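Local coordinates for methanol--corrinoid protein (Methanosarcina barkeri, PDB 2I2X) that carries a corrinoid cofactor that accepts the methyl group of methanol and passes it on toward coenzyme M in methanogenesis, at residues N141-N153 against A231-A243. Sequence-based numbering, arbitrary orientation.
Sequences NIVTALLRANGYN and AADAPKIADAIIA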
ATOM      1  N   ASN B 141     -18.828  11.245 -21.043  1.00 44.05           N
ATOM      2  CA  ASN B 141     -19.157  10.900 -22.424  1.00 44.96           C
ATOM      3  C   ASN B 141     -19.836   9.543 -22.552  1.00 45.91           C
ATOM      4  O   ASN B 141     -20.667   9.341 -23.434  1.00 45.91           O
ATOM      5  CB  ASN B 141     -17.911  10.951 -23.306  1.00 44.42           C
ATOM      6  CG  ASN B 141     -17.355  12.340 -23.430  1.00 43.62           C
ATOM      7  OD1 ASN B 141     -18.066  13.311 -23.223  1.00 44.32           O
ATOM      8  ND2 ASN B 141     -16.082  12.449 -23.760  1.00 42.70           N
ATOM      9  N   ILE B 142     -19.479   8.617 -21.673  1.00 47.09           N
ATOM     10  CA  ILE B 142     -20.098   7.312 -21.701  1.00 48.63           C
ATOM     11  C   ILE B 142     -21.502   7.427 -21.147  1.00 49.96           C
ATOM     12  O   ILE B 142     -22.436   6.807 -21.662  1.00 50.12           O
ATOM     13  CB  ILE B 142     -19.289   6.260 -20.926  1.00 48.59           C
ATOM     14  CG1 ILE B 142     -17.877   6.137 -21.511  1.00 48.02           C
ATOM     15  CG2 ILE B 142     -20.004   4.901 -20.961  1.00 48.35           C
ATOM     16  CD1 ILE B 142     -16.965   5.219 -20.718  1.00 47.40           C
ATOM     17  N   VAL B 143     -21.648   8.237 -20.103  1.00 51.73           N
ATOM     18  CA  VAL B 143     -22.957   8.493 -19.495  1.00 53.18           C
ATOM     19  C   VAL B 143     -23.868   9.201 -20.495  1.00 54.09           C
ATOM     20  O   VAL B 143     -25.015   8.787 -20.685  1.00 54.35           O
ATOM     21  CB  VAL B 143     -22.820   9.257 -18.159  1.00 53.16           C
ATOM     22  CG1 VAL B 143     -24.125   9.921 -17.761  1.00 53.07           C
ATOM     23  CG2 VAL B 143     -22.337   8.288 -17.057  1.00 53.91           C
ATOM     24  N   THR B 144     -23.332  10.249 -21.129  1.00 55.25           N
ATOM     25  CA  THR B 144     -23.942  10.922 -22.268  1.00 56.11           C
ATOM     26  C   THR B 144     -24.504   9.909 -23.275  1.00 56.94           C
ATOM     27  O   THR B 144     -25.716   9.912 -23.557  1.00 56.91           O
ATOM     28  CB  THR B 144     -22.914  11.878 -22.935  1.00 56.08           C
ATOM     29  OG1 THR B 144     -22.848  13.098 -22.187  1.00 56.35           O
ATOM     30  CG2 THR B 144     -23.284  12.209 -24.368  1.00 56.38           C
ATOM     31  N   ALA B 145     -23.634   9.037 -23.791  1.00 57.74           N
ATOM     32  CA  ALA B 145     -24.021   8.065 -24.820  1.00 58.83           C
ATOM     33  C   ALA B 145     -25.143   7.140 -24.347  1.00 59.56           C
ATOM     34  O   ALA B 145     -26.197   7.062 -24.976  1.00 59.55           O
ATOM     35  CB  ALA B 145     -22.822   7.268 -25.295  1.00 58.51           C
ATOM     36  N   LEU B 146     -24.928   6.478 -23.217  1.00 60.78           N
ATOM     37  CA  LEU B 146     -25.916   5.539 -22.677  1.00 62.12           C
ATOM     38  C   LEU B 146     -27.272   6.178 -22.353  1.00 62.82           C
ATOM     39  O   LEU B 146     -28.297   5.496 -22.345  1.00 62.85           O
ATOM     40  CB  LEU B 146     -25.345   4.756 -21.480  1.00 62.05           C
ATOM     41  CG  LEU B 146     -24.539   3.467 -21.736  1.00 62.43           C
ATOM     42  CD1 LEU B 146     -25.453   2.285 -22.093  1.00 63.59           C
ATOM     43  CD2 LEU B 146     -23.428   3.632 -22.791  1.00 62.34           C
ATOM     44  N   LEU B 147     -27.268   7.484 -22.107  1.00 63.95           N
ATOM     45  CA  LEU B 147     -28.502   8.252 -21.953  1.00 64.79           C
ATOM     46  C   LEU B 147     -29.194   8.500 -23.295  1.00 65.51           C
ATOM     47  O   LEU B 147     -30.415   8.329 -23.410  1.00 65.69           O
ATOM     48  CB  LEU B 147     -28.224   9.574 -21.235  1.00 64.68           C
ATOM     49  CG  LEU B 147     -28.627   9.795 -19.766  1.00 64.67           C
ATOM     50  CD1 LEU B 147     -28.904   8.521 -18.991  1.00 64.62           C
ATOM     51  CD2 LEU B 147     -27.577  10.634 -19.057  1.00 63.85           C
ATOM     52  N   ARG B 148     -28.417   8.896 -24.305  1.00 66.22           N
ATOM     53  CA  ARG B 148     -28.949   9.124 -25.650  1.00 66.92           C
ATOM     54  C   ARG B 148     -29.355   7.814 -26.320  1.00 67.55           C
ATOM     55  O   ARG B 148     -30.134   7.806 -27.273  1.00 67.65           O
ATOM     56  CB  ARG B 148     -27.943   9.886 -26.513  1.00 66.72           C
ATOM     57  CG  ARG B 148     -27.889  11.362 -26.180  1.00 67.40           C
ATOM     58  CD  ARG B 148     -26.781  12.085 -26.913  1.00 68.33           C
ATOM     59  NE  ARG B 148     -26.585  13.420 -26.352  1.00 69.74           N
ATOM     60  CZ  ARG B 148     -25.499  14.175 -26.526  1.00 71.09           C
ATOM     61  NH1 ARG B 148     -24.473  13.736 -27.253  1.00 71.45           N
ATOM     62  NH2 ARG B 148     -25.437  15.377 -25.965  1.00 71.48           N
ATOM     63  N   ALA B 149     -28.823   6.709 -25.804  1.00 68.31           N
ATOM     64  CA  ALA B 149     -29.137   5.379 -26.305  1.00 68.96           C
ATOM     65  C   ALA B 149     -30.402   4.789 -25.667  1.00 69.42           C
ATOM     66  O   ALA B 149     -31.105   4.000 -26.302  1.00 69.68           O
ATOM     67  CB  ALA B 149     -27.969   4.467 -26.083  1.00 68.87           C
ATOM     68  N   ASN B 150     -30.679   5.169 -24.416  1.00 69.83           N
ATOM     69  CA  ASN B 150     -31.875   4.716 -23.691  1.00 70.14           C
ATOM     70  C   ASN B 150     -33.103   5.626 -23.919  1.00 70.36           C
ATOM     71  O   ASN B 150     -34.096   5.539 -23.189  1.00 70.42           O
ATOM     72  CB  ASN B 150     -31.576   4.564 -22.189  1.00 70.12           C
ATOM     73  CG  ASN B 150     -32.198   3.299 -21.578  1.00 70.62           C
ATOM     74  OD1 ASN B 150     -33.421   3.198 -21.406  1.00 70.98           O
ATOM     75  ND2 ASN B 150     -31.347   2.336 -21.229  1.00 69.85           N
ATOM     76  N   GLY B 151     -33.024   6.498 -24.926  1.00 70.35           N
ATOM     77  CA  GLY B 151     -34.162   7.316 -25.344  1.00 70.41           C
ATOM     78  C   GLY B 151     -34.315   8.680 -24.696  1.00 70.47           C
ATOM     79  O   GLY B 151     -35.364   9.321 -24.836  1.00 70.64           O
ATOM     80  N   TYR B 152     -33.281   9.129 -23.984  1.00 70.21           N
ATOM     81  CA  TYR B 152     -33.319  10.431 -23.322  1.00 69.71           C
ATOM     82  C   TYR B 152     -32.584  11.492 -24.131  1.00 69.35           C
ATOM     83  O   TYR B 152     -31.760  11.185 -25.002  1.00 69.36           O
ATOM     84  CB  TYR B 152     -32.720  10.356 -21.920  1.00 69.92           C
ATOM     85  CG  TYR B 152     -33.396   9.399 -20.946  1.00 70.44           C
ATOM     86  CD1 TYR B 152     -33.193   8.020 -21.032  1.00 70.48           C
ATOM     87  CD2 TYR B 152     -34.196   9.881 -19.904  1.00 70.76           C
ATOM     88  CE1 TYR B 152     -33.791   7.142 -20.124  1.00 70.96           C
ATOM     89  CE2 TYR B 152     -34.796   9.013 -18.991  1.00 70.83           C
ATOM     90  CZ  TYR B 152     -34.588   7.645 -19.106  1.00 70.79           C
ATOM     91  OH  TYR B 152     -35.180   6.781 -18.213  1.00 69.88           O
ATOM     92  N   ASN B 153     -32.902  12.747 -23.831  1.00 68.76           N
ATOM     93  CA  ASN B 153     -32.319  13.899 -24.496  1.00 68.22           C
ATOM     94  C   ASN B 153     -31.319  14.579 -23.554  1.00 67.75           C
ATOM     95  O   ASN B 153     -31.633  14.849 -22.384  1.00 67.57           O
ATOM     96  CB  ASN B 153     -33.437  14.856 -24.924  1.00 68.24           C
ATOM     97  CG  ASN B 153     -32.915  16.169 -25.480  1.00 68.36           C
ATOM     98  OD1 ASN B 153     -32.897  17.179 -24.778  1.00 68.04           O
ATOM     99  ND2 ASN B 153     -32.501  16.166 -26.747  1.00 68.11           N
ATOM    100  N   ALA B 231     -21.433   3.534 -15.593  1.00 81.78           N
ATOM    101  CA  ALA B 231     -22.168   4.403 -16.513  1.00 82.48           C
ATOM    102  C   ALA B 231     -23.569   3.870 -16.825  1.00 83.07           C
ATOM    103  O   ALA B 231     -24.514   4.644 -16.985  1.00 83.29           O
ATOM    104  CB  ALA B 231     -21.383   4.595 -17.789  1.00 82.40           C
ATOM    105  N   ALA B 232     -23.693   2.547 -16.910  1.00 83.72           N
ATOM    106  CA  ALA B 232     -24.988   1.889 -17.097  1.00 84.20           C
ATOM    107  C   ALA B 232     -26.010   2.348 -16.059  1.00 84.47           C
ATOM    108  O   ALA B 232     -27.209   2.402 -16.344  1.00 84.58           O
ATOM    109  CB  ALA B 232     -24.826   0.364 -17.048  1.00 84.17           C
ATOM    110  N   ASP B 233     -25.524   2.680 -14.864  1.00 84.92           N
ATOM    111  CA  ASP B 233     -26.360   3.141 -13.754  1.00 85.49           C
ATOM    112  C   ASP B 233     -27.112   4.450 -14.064  1.00 86.03           C
ATOM    113  O   ASP B 233     -28.085   4.777 -13.378  1.00 85.99           O
ATOM    114  CB  ASP B 233     -25.519   3.322 -12.474  1.00 85.55           C
ATOM    115  CG  ASP B 233     -25.089   1.998 -11.834  1.00 85.43           C
ATOM    116  OD1 ASP B 233     -25.964   1.226 -11.398  1.00 84.85           O
ATOM    117  OD2 ASP B 233     -23.867   1.747 -11.732  1.00 85.72           O
ATOM    118  N   ALA B 234     -26.671   5.185 -15.090  1.00 86.63           N
ATOM    119  CA  ALA B 234     -27.278   6.484 -15.441  1.00 87.10           C
ATOM    120  C   ALA B 234     -28.712   6.406 -16.005  1.00 87.56           C
ATOM    121  O   ALA B 234     -29.597   7.104 -15.500  1.00 87.41           O
ATOM    122  CB  ALA B 234     -26.361   7.295 -16.360  1.00 86.96           C
ATOM    123  N   PRO B 235     -28.949   5.591 -17.063  1.00 88.12           N
ATOM    124  CA  PRO B 235     -30.346   5.342 -17.487  1.00 88.59           C
ATOM    125  C   PRO B 235     -31.236   4.652 -16.423  1.00 89.07           C
ATOM    126  O   PRO B 235     -32.389   5.049 -16.236  1.00 88.93           O
ATOM    127  CB  PRO B 235     -30.185   4.442 -18.724  1.00 88.52           C
ATOM    128  CG  PRO B 235     -28.792   4.668 -19.195  1.00 88.20           C
ATOM    129  CD  PRO B 235     -27.988   4.917 -17.958  1.00 88.09           C
ATOM    130  N   LYS B 236     -30.687   3.641 -15.743  1.00 89.76           N
ATOM    131  CA  LYS B 236     -31.393   2.865 -14.714  1.00 90.38           C
ATOM    132  C   LYS B 236     -31.943   3.746 -13.591  1.00 90.87           C
ATOM    133  O   LYS B 236     -33.039   3.506 -13.081  1.00 90.89           O
ATOM    134  CB  LYS B 236     -30.458   1.795 -14.138  1.00 90.33           C
ATOM    135  CG  LYS B 236     -31.153   0.618 -13.465  1.00 90.47           C
ATOM    136  CD  LYS B 236     -30.170  -0.528 -13.185  1.00 90.72           C
ATOM    137  CE  LYS B 236     -30.882  -1.757 -12.610  1.00 90.73           C
ATOM    138  NZ  LYS B 236     -29.941  -2.867 -12.277  1.00 89.55           N
ATOM    139  N   ILE B 237     -31.173   4.766 -13.221  1.00 91.47           N
ATOM    140  CA  ILE B 237     -31.573   5.735 -12.204  1.00 92.09           C
ATOM    141  C   ILE B 237     -32.542   6.790 -12.770  1.00 92.33           C
ATOM    142  O   ILE B 237     -33.285   7.429 -12.018  1.00 92.30           O
ATOM    143  CB  ILE B 237     -30.318   6.387 -11.528  1.00 92.23           C
ATOM    144  CG1 ILE B 237     -30.672   7.090 -10.217  1.00 92.60           C
ATOM    145  CG2 ILE B 237     -29.562   7.309 -12.487  1.00 92.71           C
ATOM    146  CD1 ILE B 237     -30.436   6.224  -9.009  1.00 93.30           C
ATOM    147  N   ALA B 238     -32.534   6.952 -14.094  1.00 92.72           N
ATOM    148  CA  ALA B 238     -33.431   7.886 -14.778  1.00 92.91           C
ATOM    149  C   ALA B 238     -34.766   7.221 -15.120  1.00 93.27           C
ATOM    150  O   ALA B 238     -35.787   7.899 -15.273  1.00 93.29           O
ATOM    151  CB  ALA B 238     -32.769   8.440 -16.030  1.00 92.77           C
ATOM    152  N   ASP B 239     -34.749   5.891 -15.239  1.00 93.63           N
ATOM    153  CA  ASP B 239     -35.968   5.104 -15.448  1.00 93.90           C
ATOM    154  C   ASP B 239     -36.891   5.136 -14.220  1.00 94.31           C
ATOM    155  O   ASP B 239     -38.113   5.074 -14.358  1.00 94.42           O
ATOM    156  CB  ASP B 239     -35.629   3.656 -15.837  1.00 93.66           C
ATOM    157  CG  ASP B 239     -35.226   3.514 -17.305  1.00 93.05           C
ATOM    158  OD1 ASP B 239     -35.401   4.464 -18.092  1.00 91.90           O
ATOM    159  OD2 ASP B 239     -34.734   2.432 -17.676  1.00 92.54           O
ATOM    160  N   ALA B 240     -36.297   5.243 -13.030  1.00 94.77           N
ATOM    161  CA  ALA B 240     -37.045   5.356 -11.774  1.00 95.17           C
ATOM    162  C   ALA B 240     -37.692   6.735 -11.575  1.00 95.55           C
ATOM    163  O   ALA B 240     -38.665   6.866 -10.825  1.00 95.47           O
ATOM    164  CB  ALA B 240     -36.156   4.999 -10.587  1.00 95.10           C
ATOM    165  N   ILE B 241     -37.141   7.755 -12.236  1.00 96.12           N
ATOM    166  CA  ILE B 241     -37.756   9.085 -12.277  1.00 96.71           C
ATOM    167  C   ILE B 241     -38.993   9.009 -13.163  1.00 97.11           C
ATOM    168  O   ILE B 241     -40.028   9.589 -12.841  1.00 97.24           O
ATOM    169  CB  ILE B 241     -36.799  10.183 -12.838  1.00 96.70           C
ATOM    170  CG1 ILE B 241     -35.370  10.053 -12.273  1.00 96.95           C
ATOM    171  CG2 ILE B 241     -37.385  11.593 -12.626  1.00 96.66           C
ATOM    172  CD1 ILE B 241     -35.243  10.134 -10.760  1.00 96.63           C
ATOM    173  N   ILE B 242     -38.868   8.283 -14.275  1.00 97.62           N
ATOM    174  CA  ILE B 242     -39.983   8.016 -15.189  1.00 98.13           C
ATOM    175  C   ILE B 242     -40.977   7.017 -14.559  1.00 98.50           C
ATOM    176  O   ILE B 242     -42.156   6.989 -14.923  1.00 98.65           O
ATOM    177  CB  ILE B 242     -39.478   7.563 -16.603  1.00 98.04           C
ATOM    178  CG1 ILE B 242     -38.540   8.613 -17.212  1.00 98.00           C
ATOM    179  CG2 ILE B 242     -40.631   7.296 -17.568  1.00 98.16           C
ATOM    180  CD1 ILE B 242     -39.044  10.055 -17.129  1.00 98.07           C
ATOM    181  N   ALA B 243     -40.499   6.220 -13.601  1.00 98.76           N
ATOM    182  CA  ALA B 243     -41.362   5.362 -12.783  1.00 98.92           C
ATOM    183  C   ALA B 243     -42.112   6.169 -11.721  1.00 99.10           C
ATOM    184  O   ALA B 243     -43.068   5.680 -11.120  1.00 99.11           O
ATOM    185  CB  ALA B 243     -40.549   4.255 -12.128  1.00 98.98           C
TER
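V143 and L147 of helix 141-149 meet A231, A234 and P235, the last two within helix 233-242, the two helix axes approaching to 8.8 Å and crossing at -49°. The alanine methyls are consistent with this spacing: that of A231 meets I142 CG2 at 3.5 Å, and the A234 methyl takes V143 CG1 at 3.7 Å. V143 can touch both alanines because its branches diverge, CG1 anti to the backbone N (chi1 161°) and CG2 beside it, over A231. P235 lays CG against the L146 carbonyl oxygen, while L147 CD1 comes up to its ring nitrogen. N150, just past the helix, lays its amide obliquely across the proline, ND2 lying 3.5 Å from P235 CB. Shortening N150 to alanine would keep its CB by the proline but is likely to open a gap beside P235 CB where the amide lay. Beyond it Y152 rests CE2 on the A238 methyl, 3.6 Å away, and its OH is modelled as donating to D239 OD1 at 2.3 Å, a doubtfully short length. An apolar seam with one such polar link thus joins two helices on the same side of the Rossmann-like B12-binding sheet, and its alanine end reaches the cofactor, to which A231 N is hydrogen-bonded.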